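Local coordinates for phosphate ABC transporter, phosphate-binding protein (Clostridium perfringens, PDB 4Q8R) that probably binds inorganic phosphate with high affinity outside the membrane and delivers it to an ABC-type phosphate transporter, at residues Pro119-Arg125 with Asn166-Tyr172. Numbering follows the deposited sequence.
With PO4 (phosphate ion), chain B.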
loop_
_atom_site.group_PDB
_atom_site.type_symbol
_atom_site.label_atom_id
_atom_site.label_comp_id
_atom_site.label_asym_id
_atom_site.label_seq_id
_atom_site.Cartn_x
_atom_site.Cartn_y
_atom_site.Cartn_z
ATOM N N PRO A 119 -14.793 4.764 22.059
ATOM C CA PRO A 119 -13.825 5.668 21.343
ATOM C C PRO A 119 -13.231 4.976 20.113
ATOM O O PRO A 119 -12.927 3.791 20.148
ATOM C CB PRO A 119 -12.740 5.929 22.386
ATOM C CG PRO A 119 -12.879 4.872 23.399
ATOM C CD PRO A 119 -14.291 4.356 23.386
ATOM N N ILE A 120 -12.977 5.727 19.074
ATOM C CA ILE A 120 -12.304 5.229 17.911
ATOM C C ILE A 120 -10.802 5.292 18.148
ATOM O O ILE A 120 -10.299 6.334 18.606
ATOM C CB ILE A 120 -12.665 6.043 16.643
ATOM C CG1 ILE A 120 -14.165 6.071 16.382
ATOM C CG2 ILE A 120 -11.872 5.552 15.406
ATOM C CD1 ILE A 120 -14.614 6.984 15.305
ATOM N N VAL A 121 -10.092 4.195 17.892
ATOM C CA VAL A 121 -8.650 4.170 17.989
ATOM C C VAL A 121 -8.194 4.338 16.538
ATOM O O VAL A 121 -8.213 3.379 15.729
ATOM C CB VAL A 121 -8.122 2.896 18.670
ATOM C CG1 VAL A 121 -6.582 2.802 18.617
ATOM C CG2 VAL A 121 -8.642 2.812 20.118
ATOM N N VAL A 122 -7.774 5.527 16.206
ATOM C CA VAL A 122 -7.333 5.884 14.845
ATOM C C VAL A 122 -5.897 5.436 14.658
ATOM O O VAL A 122 -5.012 5.789 15.453
ATOM C CB VAL A 122 -7.471 7.415 14.572
ATOM C CG1 VAL A 122 -6.985 7.759 13.204
ATOM C CG2 VAL A 122 -8.878 7.889 14.752
ATOM N N VAL A 123 -5.642 4.670 13.596
ATOM C CA VAL A 123 -4.323 4.191 13.289
ATOM C C VAL A 123 -3.877 4.702 11.928
ATOM O O VAL A 123 -4.566 4.533 10.926
ATOM C CB VAL A 123 -4.160 2.628 13.385
ATOM C CG1 VAL A 123 -2.710 2.224 13.365
ATOM C CG2 VAL A 123 -4.855 2.080 14.623
ATOM N N SER A 124 -2.675 5.294 11.924
ATOM C CA SER A 124 -2.032 5.825 10.735
ATOM C C SER A 124 -0.709 5.126 10.559
ATOM O O SER A 124 -0.157 4.510 11.503
ATOM C CB SER A 124 -1.744 7.339 10.819
ATOM O OG SER A 124 -2.946 8.061 10.803
ATOM N N ARG A 125 -0.223 5.129 9.300
ATOM C CA ARG A 125 1.095 4.660 9.001
ATOM C C ARG A 125 2.123 5.777 9.372
ATOM O O ARG A 125 1.734 6.930 9.614
ATOM C CB ARG A 125 1.199 4.310 7.544
ATOM C CG ARG A 125 0.531 2.956 7.185
ATOM C CD ARG A 125 1.308 1.754 7.703
ATOM N NE ARG A 125 2.691 1.761 7.206
ATOM C CZ ARG A 125 3.058 1.528 5.931
ATOM N NH1 ARG A 125 2.173 1.032 5.067
ATOM N NH2 ARG A 125 4.324 1.713 5.572
ATOM N N ASN A 166 -7.325 -4.746 18.596
ATOM C CA ASN A 166 -8.133 -3.710 19.241
ATOM C C ASN A 166 -9.485 -3.582 18.606
ATOM O O ASN A 166 -9.617 -3.127 17.472
ATOM C CB ASN A 166 -7.428 -2.342 19.212
ATOM C CG ASN A 166 -8.097 -1.290 20.186
ATOM O OD1 ASN A 166 -9.315 -1.136 20.198
ATOM N ND2 ASN A 166 -7.281 -0.534 20.949
ATOM N N GLU A 167 -10.525 -3.967 19.355
ATOM C CA GLU A 167 -11.875 -3.882 18.859
ATOM C C GLU A 167 -12.287 -2.550 18.265
ATOM O O GLU A 167 -13.150 -2.490 17.374
ATOM C CB GLU A 167 -12.933 -4.271 19.970
ATOM C CG GLU A 167 -12.816 -5.706 20.410
ATOM C CD GLU A 167 -13.834 -6.095 21.434
ATOM O OE1 GLU A 167 -14.594 -5.231 21.848
ATOM O OE2 GLU A 167 -13.901 -7.248 21.805
ATOM N N ASN A 168 -11.711 -1.451 18.787
ATOM C CA ASN A 168 -12.144 -0.167 18.394
ATOM C C ASN A 168 -11.260 0.537 17.383
ATOM O O ASN A 168 -11.463 1.696 17.136
ATOM C CB ASN A 168 -12.301 0.684 19.627
ATOM C CG ASN A 168 -13.398 0.133 20.512
ATOM O OD1 ASN A 168 -14.467 -0.185 20.018
ATOM N ND2 ASN A 168 -13.146 0.034 21.773
ATOM N N ALA A 169 -10.275 -0.182 16.846
ATOM C CA ALA A 169 -9.337 0.424 15.929
ATOM C C ALA A 169 -9.856 0.529 14.483
ATOM O O ALA A 169 -10.690 -0.289 13.995
ATOM C CB ALA A 169 -8.082 -0.378 15.958
ATOM N N ILE A 170 -9.269 1.449 13.734
ATOM C CA ILE A 170 -9.472 1.583 12.322
ATOM C C ILE A 170 -8.084 1.900 11.734
ATOM O O ILE A 170 -7.292 2.707 12.319
ATOM C CB ILE A 170 -10.516 2.627 11.976
ATOM C CG1 ILE A 170 -10.789 2.639 10.484
ATOM C CG2 ILE A 170 -10.142 4.076 12.479
ATOM C CD1 ILE A 170 -11.991 3.443 10.047
ATOM N N GLY A 171 -7.747 1.267 10.600
ATOM C CA GLY A 171 -6.489 1.564 9.897
ATOM C C GLY A 171 -6.693 1.435 8.415
ATOM O O GLY A 171 -7.774 1.136 7.964
ATOM N N TYR A 172 -5.622 1.666 7.643
ATOM C CA TYR A 172 -5.676 1.520 6.195
ATOM C C TYR A 172 -4.498 0.695 5.737
ATOM O O TYR A 172 -3.415 0.754 6.264
ATOM C CB TYR A 172 -5.743 2.873 5.516
ATOM C CG TYR A 172 -4.664 3.863 5.977
ATOM C CD1 TYR A 172 -3.335 3.768 5.523
ATOM C CD2 TYR A 172 -4.988 4.924 6.837
ATOM C CE1 TYR A 172 -2.385 4.717 5.911
ATOM C CE2 TYR A 172 -4.026 5.815 7.251
ATOM C CZ TYR A 172 -2.758 5.698 6.800
ATOM O OH TYR A 172 -1.792 6.608 7.179
HETATM P P PO4 B . 4.122 1.609 1.981
HETATM O O1 PO4 B . 5.036 2.674 1.355
HETATM O O2 PO4 B . 4.879 0.744 2.966
HETATM O O3 PO4 B . 2.870 2.261 2.553
HETATM O O4 PO4 B . 3.602 0.711 0.809
HETATM O O HOH W 1 -2.792 9.019 8.002
HETATM O O HOH W 2 -0.710 0.508 5.297
#
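R125, at the end of 119-125, meets the bound phosphate ion through a hydrogen bond from R125 NH2 to PO4 O2 (2.8 Å) and a weak one from R125 NH1 to PO4 O3 (2.9 Å). The site, completed by hydroxyls including those of S11, T12, S41 and T131, is that of a periplasmic-type binding protein, whose ligand lies between two lobes. R125 reaches it from a parallel strand pair, 121-125 with 169-172, in which V121 faces A169 and V122 faces I170. Three backbone hydrogen bonds form the ladder: V121 N to N168 O (2.9 Å), I170 N to V121 O (3.0 Å) and V123 N to I170 O (2.9 Å). Beyond them the link passes to a side chain, R125 N donating to Y172 OH (3.0 Å), while one water joins R125 NH1 to Y172 O. At the other end a type I turn, N166 to A169, leads into the second strand; N166 OD1 accepts from N168 N (2.8 Å), an Asx turn. V121, A169 and V123 pack on one face, with V123 against I159 and L162 of helix 156-164. I120 and I170 touch on the other, where helix 96-103 lies against I120 and V122. The Y172 ring stacks with F135, and a second water bridges its hydroxyl to S124 OG, which also bonds S150; this water lies 2.7 Å from Y172 OH and 3.0 Å from S124 OG.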